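Local atomic coordinates of angiopoietin-related protein 6 (Homo sapiens, PDB entry 6Y43), a protein that is a secreted angiopoietin-like factor, here seen as its calcium-binding fibrinogen-like globe domain, and probably acts in extracellular signalling. Residues W65-A70 / W80-P85; V86-T90 / F116-P120. All coordinates share one frame. Residues are numbered along the deposited sequence.

Interaction 1 of 2, residues W65-A70 / W80-P85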
ATOM      1  N   TRP A  65      -1.149  11.835  11.342  1.00 17.49           N
ATOM      2  CA  TRP A  65       0.136  11.140  11.378  1.00 13.73           C
ATOM      3  C   TRP A  65       0.067   9.924  12.298  1.00 13.69           C
ATOM      4  O   TRP A  65       0.507   8.833  11.942  1.00 13.69           O
ATOM      5  CB  TRP A  65       1.255  12.089  11.838  1.00 13.37           C
ATOM      6  CG  TRP A  65       2.563  11.384  12.009  1.00 11.40           C
ATOM      7  CD1 TRP A  65       3.094  10.924  13.174  1.00 13.00           C
ATOM      8  CD2 TRP A  65       3.513  11.047  10.974  1.00 14.21           C
ATOM      9  NE1 TRP A  65       4.297  10.319  12.938  1.00 11.88           N
ATOM     10  CE2 TRP A  65       4.583  10.385  11.595  1.00 13.28           C
ATOM     11  CE3 TRP A  65       3.557  11.244   9.582  1.00 11.97           C
ATOM     12  CZ2 TRP A  65       5.697   9.927  10.878  1.00 11.39           C
ATOM     13  CZ3 TRP A  65       4.667  10.796   8.879  1.00 12.17           C
ATOM     14  CH2 TRP A  65       5.710  10.132   9.519  1.00 16.38           C
ATOM     15  N   GLN A  66      -0.501  10.086  13.491  1.00 16.27           N
ATOM     16  CA  GLN A  66      -0.565   8.952  14.409  1.00 12.73           C
ATOM     17  C   GLN A  66      -1.330   7.779  13.794  1.00 12.78           C
ATOM     18  O   GLN A  66      -0.983   6.613  14.018  1.00 12.95           O
ATOM     19  CB  GLN A  66      -1.214   9.382  15.721  1.00 20.29           C
ATOM     20  CG  GLN A  66      -1.340   8.262  16.762  1.00 22.47           C
ATOM     21  CD  GLN A  66      -0.012   7.583  17.076  1.00 24.68           C
ATOM     22  OE1 GLN A  66       1.026   8.236  17.172  1.00 34.88           O
ATOM     23  NE2 GLN A  66      -0.044   6.269  17.233  1.00 30.65           N
ATOM     24  N   HIS A  67      -2.413   8.067  13.070  1.00 14.89           N
ATOM     25  CA  HIS A  67      -3.165   6.983  12.433  1.00 12.77           C
ATOM     26  C   HIS A  67      -2.370   6.374  11.285  1.00 10.69           C
ATOM     27  O   HIS A  67      -2.348   5.150  11.127  1.00 10.19           O
ATOM     28  CB  HIS A  67      -4.533   7.487  11.967  1.00 12.74           C
ATOM     29  CG  HIS A  67      -5.526   7.617  13.085  1.00 20.01           C
ATOM     30  ND1 HIS A  67      -6.108   8.816  13.429  1.00 28.37           N
ATOM     31  CD2 HIS A  67      -5.991   6.709  13.970  1.00 24.96           C
ATOM     32  CE1 HIS A  67      -6.909   8.638  14.467  1.00 24.49           C
ATOM     33  NE2 HIS A  67      -6.856   7.366  14.815  1.00 33.10           N
ATOM     34  N   TYR A  68      -1.676   7.193  10.490  1.00  9.65           N
ATOM     35  CA  TYR A  68      -0.812   6.629   9.458  1.00 11.60           C
ATOM     36  C   TYR A  68       0.312   5.796  10.064  1.00  9.48           C
ATOM     37  O   TYR A  68       0.746   4.806   9.458  1.00 11.83           O
ATOM     38  CB  TYR A  68      -0.246   7.749   8.551  1.00  8.76           C
ATOM     39  CG  TYR A  68      -1.147   7.962   7.366  1.00  9.54           C
ATOM     40  CD1 TYR A  68      -1.138   7.061   6.301  1.00  9.99           C
ATOM     41  CD2 TYR A  68      -2.071   8.988   7.336  1.00 10.88           C
ATOM     42  CE1 TYR A  68      -2.007   7.186   5.233  1.00  9.22           C
ATOM     43  CE2 TYR A  68      -2.939   9.130   6.265  1.00  9.31           C
ATOM     44  CZ  TYR A  68      -2.916   8.213   5.220  1.00  9.92           C
ATOM     45  OH  TYR A  68      -3.773   8.323   4.159  1.00 10.19           O
ATOM     46  N   LYS A  69       0.806   6.180  11.247  1.00  9.44           N
ATOM     47  CA  LYS A  69       1.858   5.388  11.880  1.00  8.72           C
ATOM     48  C   LYS A  69       1.317   4.058  12.405  1.00 10.51           C
ATOM     49  O   LYS A  69       1.930   3.001  12.199  1.00 10.28           O
ATOM     50  CB  LYS A  69       2.510   6.184  13.023  1.00 10.19           C
ATOM     51  CG  LYS A  69       3.578   5.409  13.782  1.00 12.54           C
ATOM     52  CD  LYS A  69       4.231   6.259  14.863  1.00 16.44           C
ATOM     53  CE  LYS A  69       5.112   5.397  15.764  1.00 18.87           C
ATOM     54  NZ  LYS A  69       5.492   6.142  16.995  1.00 22.27           N
ATOM     55  N   ALA A  70       0.177   4.089  13.084  1.00 10.76           N
ATOM     56  CA  ALA A  70      -0.308   2.908  13.780  1.00 11.71           C
ATOM     57  C   ALA A  70      -1.129   1.970  12.909  1.00  9.81           C
ATOM     58  O   ALA A  70      -1.220   0.783  13.239  1.00 13.32           O
ATOM     59  CB  ALA A  70      -1.153   3.324  14.989  1.00 14.36           C
ATOM     60  N   TRP A  80      -5.145   0.639   5.985  1.00  7.51           N
ATOM     61  CA  TRP A  80      -3.734   1.003   5.926  1.00  7.64           C
ATOM     62  C   TRP A  80      -3.069   0.309   7.106  1.00  7.14           C
ATOM     63  O   TRP A  80      -3.402   0.604   8.256  1.00  8.43           O
ATOM     64  CB  TRP A  80      -3.564   2.523   6.036  1.00  8.02           C
ATOM     65  CG  TRP A  80      -2.157   3.002   6.164  1.00  8.09           C
ATOM     66  CD1 TRP A  80      -1.548   3.495   7.287  1.00  9.85           C
ATOM     67  CD2 TRP A  80      -1.187   3.108   5.103  1.00  8.30           C
ATOM     68  NE1 TRP A  80      -0.241   3.859   6.998  1.00  9.56           N
ATOM     69  CE2 TRP A  80      -0.005   3.622   5.664  1.00  9.63           C
ATOM     70  CE3 TRP A  80      -1.201   2.769   3.744  1.00 10.41           C
ATOM     71  CZ2 TRP A  80       1.154   3.852   4.904  1.00 10.35           C
ATOM     72  CZ3 TRP A  80      -0.047   2.971   3.000  1.00  8.21           C
ATOM     73  CH2 TRP A  80       1.114   3.515   3.588  1.00  8.36           C
ATOM     74  N   LEU A  81      -2.136  -0.606   6.832  1.00  8.01           N
ATOM     75  CA  LEU A  81      -1.595  -1.429   7.914  1.00 10.20           C
ATOM     76  C   LEU A  81      -0.840  -0.588   8.932  1.00  9.14           C
ATOM     77  O   LEU A  81      -0.844  -0.915  10.129  1.00 10.17           O
ATOM     78  CB  LEU A  81      -0.686  -2.525   7.358  1.00  9.78           C
ATOM     79  CG  LEU A  81      -0.142  -3.531   8.369  1.00 11.37           C
ATOM     80  CD1 LEU A  81      -1.326  -4.246   9.065  1.00 14.58           C
ATOM     81  CD2 LEU A  81       0.787  -4.525   7.693  1.00 14.91           C
ATOM     82  N   GLY A  82      -0.172   0.472   8.477  1.00  9.45           N
ATOM     83  CA  GLY A  82       0.572   1.373   9.342  1.00  6.43           C
ATOM     84  C   GLY A  82       2.046   1.431   9.003  1.00  9.91           C
ATOM     85  O   GLY A  82       2.679   0.406   8.734  1.00 10.85           O
ATOM     86  N   LEU A  83       2.605   2.643   9.048  1.00  9.24           N
ATOM     87  CA  LEU A  83       4.019   2.802   8.765  1.00  9.05           C
ATOM     88  C   LEU A  83       4.882   2.003   9.732  1.00  9.20           C
ATOM     89  O   LEU A  83       5.894   1.414   9.328  1.00 10.08           O
ATOM     90  CB  LEU A  83       4.384   4.275   8.826  1.00  9.79           C
ATOM     91  CG  LEU A  83       3.736   5.131   7.733  1.00 11.92           C
ATOM     92  CD1 LEU A  83       3.724   6.593   8.180  1.00 14.35           C
ATOM     93  CD2 LEU A  83       4.407   4.977   6.385  1.00  9.29           C
ATOM     94  N   GLU A  84       4.525   1.992  11.023  1.00  9.00           N
ATOM     95  CA  GLU A  84       5.374   1.278  11.975  1.00 12.37           C
ATOM     96  C   GLU A  84       5.285  -0.222  11.737  1.00 10.27           C
ATOM     97  O   GLU A  84       6.334  -0.872  11.599  1.00 10.53           O
ATOM     98  CB  GLU A  84       5.016   1.674  13.409  1.00 13.13           C
ATOM     99  CG  GLU A  84       5.908   0.995  14.469  1.00 14.45           C
ATOM    100  CD  GLU A  84       7.401   1.330  14.315  1.00 15.97           C
ATOM    101  OE1 GLU A  84       7.742   2.340  13.646  1.00 13.11           O
ATOM    102  OE2 GLU A  84       8.239   0.577  14.874  1.00 16.33           O
ATOM    103  N   PRO A  85       4.100  -0.833  11.653  1.00 10.02           N
ATOM    104  CA  PRO A  85       4.058  -2.263  11.295  1.00 11.63           C
ATOM    105  C   PRO A  85       4.796  -2.581   9.996  1.00 11.32           C
ATOM    106  O   PRO A  85       5.538  -3.570   9.909  1.00 11.59           O
ATOM    107  CB  PRO A  85       2.549  -2.545  11.194  1.00 13.24           C
ATOM    108  CG  PRO A  85       1.899  -1.491  12.033  1.00 13.63           C
ATOM    109  CD  PRO A  85       2.765  -0.262  11.889  1.00 11.31           C
TER
HETATM  110  O   HOH W   1      -2.224  -1.992  12.129  1.00 22.87           O
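A backbone-to-backbone junction of two short helices joins residues 65-70 to 80-85: carbonyls at the C-terminal end of helix 65-70 receive the first amides of helix 83-90. Leu83 N donates to Tyr68 O (2.9 Å) and Glu84 N to Lys69 O (3.0 Å), so amides lacking partners within their own helix are satisfied by the preceding one. Tyr68 O accepts a hydrogen bond from Trp80 NE1 (2.8 Å). Within the fibrinogen-like globe, Trp80 ends short strand 79-80 and Gly82 occupies the N-cap of helix 83-90. Gly82 has phi/psi of 120/139°, and a CB there would collide with Ala70 C and Lys69 O; its CA lies 3.4 Å from Tyr68 O in a CA-H...O contact. The Tyr68 ring points its edge at the five-membered ring face of Trp80 in a T-shaped pair, centroids 4.8 Å apart, while Tyr68 OH is hydrogen-bonded to Phe61 O. Leu83 CD1 packs 4.2 Å from Tyr68 CB, and a water bridges Ala70 O (3.2 Å) and Leu81 O (2.7 Å).

Interaction 2 of 2, residues V86-T90 / F116-P120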
ATOM      1  N   VAL A  86       4.649  -1.746   8.975  1.00 11.16           N
ATOM      2  CA  VAL A  86       5.318  -2.051   7.709  1.00  9.53           C
ATOM      3  C   VAL A  86       6.832  -1.906   7.853  1.00  9.41           C
ATOM      4  O   VAL A  86       7.606  -2.690   7.283  1.00 11.45           O
ATOM      5  CB  VAL A  86       4.769  -1.163   6.573  1.00 10.56           C
ATOM      6  CG1 VAL A  86       5.611  -1.359   5.309  1.00 11.74           C
ATOM      7  CG2 VAL A  86       3.311  -1.463   6.314  1.00 11.49           C
ATOM      8  N   TYR A  87       7.278  -0.891   8.597  1.00 11.05           N
ATOM      9  CA  TYR A  87       8.691  -0.776   8.929  1.00 11.13           C
ATOM     10  C   TYR A  87       9.193  -2.049   9.607  1.00 12.74           C
ATOM     11  O   TYR A  87      10.232  -2.603   9.231  1.00 14.59           O
ATOM     12  CB  TYR A  87       8.921   0.441   9.837  1.00 11.29           C
ATOM     13  CG  TYR A  87      10.291   0.406  10.473  1.00 13.51           C
ATOM     14  CD1 TYR A  87      11.429   0.624   9.705  1.00 14.82           C
ATOM     15  CD2 TYR A  87      10.447   0.122  11.825  1.00 16.88           C
ATOM     16  CE1 TYR A  87      12.679   0.554  10.265  1.00 15.08           C
ATOM     17  CE2 TYR A  87      11.706   0.050  12.394  1.00 17.76           C
ATOM     18  CZ  TYR A  87      12.815   0.273  11.605  1.00 18.66           C
ATOM     19  OH  TYR A  87      14.078   0.215  12.148  1.00 26.41           O
ATOM     20  N   GLN A  88       8.459  -2.527  10.612  1.00 12.74           N
ATOM     21  CA  GLN A  88       8.879  -3.732  11.315  1.00 15.10           C
ATOM     22  C   GLN A  88       8.980  -4.921  10.370  1.00 16.12           C
ATOM     23  O   GLN A  88       9.943  -5.698  10.435  1.00 17.55           O
ATOM     24  CB  GLN A  88       7.899  -4.027  12.448  1.00 14.53           C
ATOM     25  CG  GLN A  88       7.879  -2.973  13.536  1.00 15.51           C
ATOM     26  CD  GLN A  88       9.142  -2.974  14.336  1.00 28.30           C
ATOM     27  OE1 GLN A  88       9.673  -4.038  14.665  1.00 29.58           O
ATOM     28  NE2 GLN A  88       9.647  -1.780  14.661  1.00 31.85           N
ATOM     29  N   LEU A  89       8.004  -5.075   9.481  1.00 11.70           N
ATOM     30  CA  LEU A  89       8.019  -6.193   8.550  1.00 13.91           C
ATOM     31  C   LEU A  89       9.165  -6.084   7.554  1.00 17.56           C
ATOM     32  O   LEU A  89       9.795  -7.088   7.221  1.00 20.99           O
ATOM     33  CB  LEU A  89       6.697  -6.268   7.793  1.00 13.46           C
ATOM     34  CG  LEU A  89       5.506  -6.773   8.587  1.00 13.82           C
ATOM     35  CD1 LEU A  89       4.263  -6.594   7.732  1.00 12.61           C
ATOM     36  CD2 LEU A  89       5.737  -8.224   8.973  1.00 20.07           C
ATOM     37  N   THR A  90       9.441  -4.886   7.045  1.00 13.14           N
ATOM     38  CA  THR A  90      10.401  -4.764   5.958  1.00 17.04           C
ATOM     39  C   THR A  90      11.809  -4.500   6.466  1.00 19.24           C
ATOM     40  O   THR A  90      12.721  -4.329   5.651  1.00 25.33           O
ATOM     41  CB  THR A  90       9.973  -3.654   4.988  1.00 14.64           C
ATOM     42  OG1 THR A  90       9.959  -2.386   5.650  1.00 17.53           O
ATOM     43  CG2 THR A  90       8.601  -3.947   4.442  1.00 19.68           C
ATOM     44  N   PHE A 116      11.694  -3.367  -1.278  1.00 11.38           N
ATOM     45  CA  PHE A 116      10.748  -2.416  -0.703  1.00  9.93           C
ATOM     46  C   PHE A 116      11.054  -2.366   0.784  1.00 12.44           C
ATOM     47  O   PHE A 116      11.078  -3.405   1.449  1.00 12.61           O
ATOM     48  CB  PHE A 116       9.287  -2.821  -0.959  1.00 11.54           C
ATOM     49  CG  PHE A 116       8.302  -2.040  -0.120  1.00 11.04           C
ATOM     50  CD1 PHE A 116       8.022  -0.722  -0.424  1.00 13.94           C
ATOM     51  CD2 PHE A 116       7.675  -2.606   0.979  1.00 11.72           C
ATOM     52  CE1 PHE A 116       7.134   0.020   0.347  1.00 13.11           C
ATOM     53  CE2 PHE A 116       6.809  -1.860   1.753  1.00 12.96           C
ATOM     54  CZ  PHE A 116       6.538  -0.549   1.448  1.00 12.42           C
ATOM     55  N   SER A 117      11.302  -1.179   1.307  1.00 10.33           N
ATOM     56  CA  SER A 117      11.469  -1.031   2.745  1.00 12.61           C
ATOM     57  C   SER A 117      11.212   0.415   3.121  1.00 11.76           C
ATOM     58  O   SER A 117      11.165   1.309   2.265  1.00 10.23           O
ATOM     59  CB  SER A 117      12.859  -1.469   3.209  1.00 16.56           C
ATOM     60  OG  SER A 117      13.819  -0.555   2.747  1.00 19.26           O
ATOM     61  N   LEU A 118      11.083   0.632   4.428  1.00 12.69           N
ATOM     62  CA  LEU A 118      10.921   1.949   5.017  1.00 10.34           C
ATOM     63  C   LEU A 118      12.018   2.194   6.038  1.00 11.16           C
ATOM     64  O   LEU A 118      12.423   1.271   6.748  1.00 11.79           O
ATOM     65  CB  LEU A 118       9.552   2.083   5.697  1.00 11.20           C
ATOM     66  CG  LEU A 118       8.281   1.872   4.873  1.00 12.25           C
ATOM     67  CD1 LEU A 118       7.057   2.107   5.730  1.00 13.58           C
ATOM     68  CD2 LEU A 118       8.290   2.780   3.639  1.00 11.10           C
ATOM     69  N   GLU A 119      12.511   3.430   6.106  1.00 10.70           N
ATOM     70  CA  GLU A 119      13.298   3.852   7.249  1.00 11.96           C
ATOM     71  C   GLU A 119      12.392   3.946   8.467  1.00 10.29           C
ATOM     72  O   GLU A 119      11.169   3.980   8.339  1.00  9.99           O
ATOM     73  CB  GLU A 119      13.932   5.213   6.994  1.00 11.87           C
ATOM     74  CG  GLU A 119      14.919   5.270   5.860  1.00 16.10           C
ATOM     75  CD  GLU A 119      16.192   4.533   6.177  1.00 29.45           C
ATOM     76  OE1 GLU A 119      16.549   4.457   7.374  1.00 24.33           O
ATOM     77  OE2 GLU A 119      16.829   4.026   5.228  1.00 30.63           O
ATOM     78  N   PRO A 120      12.960   4.062   9.660  1.00 12.02           N
ATOM     79  CA  PRO A 120      12.140   4.202  10.870  1.00 11.25           C
ATOM     80  C   PRO A 120      11.515   5.590  10.978  1.00  9.98           C
ATOM     81  O   PRO A 120      11.755   6.479  10.150  1.00 10.57           O
ATOM     82  CB  PRO A 120      13.136   3.911  12.005  1.00 13.17           C
ATOM     83  CG  PRO A 120      14.498   4.188  11.420  1.00 15.14           C
ATOM     84  CD  PRO A 120      14.398   3.895   9.947  1.00 14.06           C
TER
HETATM   85  O   HOH W   2      12.088  -1.354   7.041  1.00 26.56           O
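Tyr87, Thr90 and Leu118 bury the most surface where the last turn of helix 83-90 crosses the end of strand 108-118, the axes of the short segments approaching to 7.1 Å at -127°. Tyr87 lays its ring beside the chain leaving the strand: Pro120 CB sits over one face, 4.0 Å from the ring centroid, in a CH-pi contact, and Tyr87 CD1 comes within 3.2 Å of Leu118 O at the ring edge. One turn on, Thr90 OG1 donates to Val86 O (2.9 Å) within the helix and accepts a weak hydrogen bond from Leu118 N (3.4 Å). A water lies within hydrogen-bonding distance of Tyr87 O (3.1 Å), Thr90 OG1 (2.7 Å) and Leu118 O (2.7 Å), filling the gap between helix and strand. On the apolar side, Val86 CG1 lies 3.8 Å from Leu118 CD1 and Phe116 CE2. This is helix-on-sheet packing in the fibrinogen-like globe: Phe116 and Leu118 also touch Leu127 of strand 127-133, while Thr90 and Phe116 reach Ile217 of strand 212-219.

In the fold
From the N terminus, the chain passes through helix 65-70, then short strands 72-73 and 79-80, and returns at 80-85, where interaction 1 closes this compact loop. Helix 83-90 continues directly into interaction 2, whose longer loop runs through strands 95-102 and 108-118 before meeting the helix again at 116-120. The two loops follow in series and neither nest nor cross. Their common element is helix 83-90: its start is tied to helix 65-70 and its end to the large antiparallel sheet. The contacts also touch, with Leu83 O 3.8 Å from Leu118 CD1 and Leu81 CD2 4.0 Å from Leu89 CD1 and 4.2 Å from Val86 CG2, so they pack against one another along the helix.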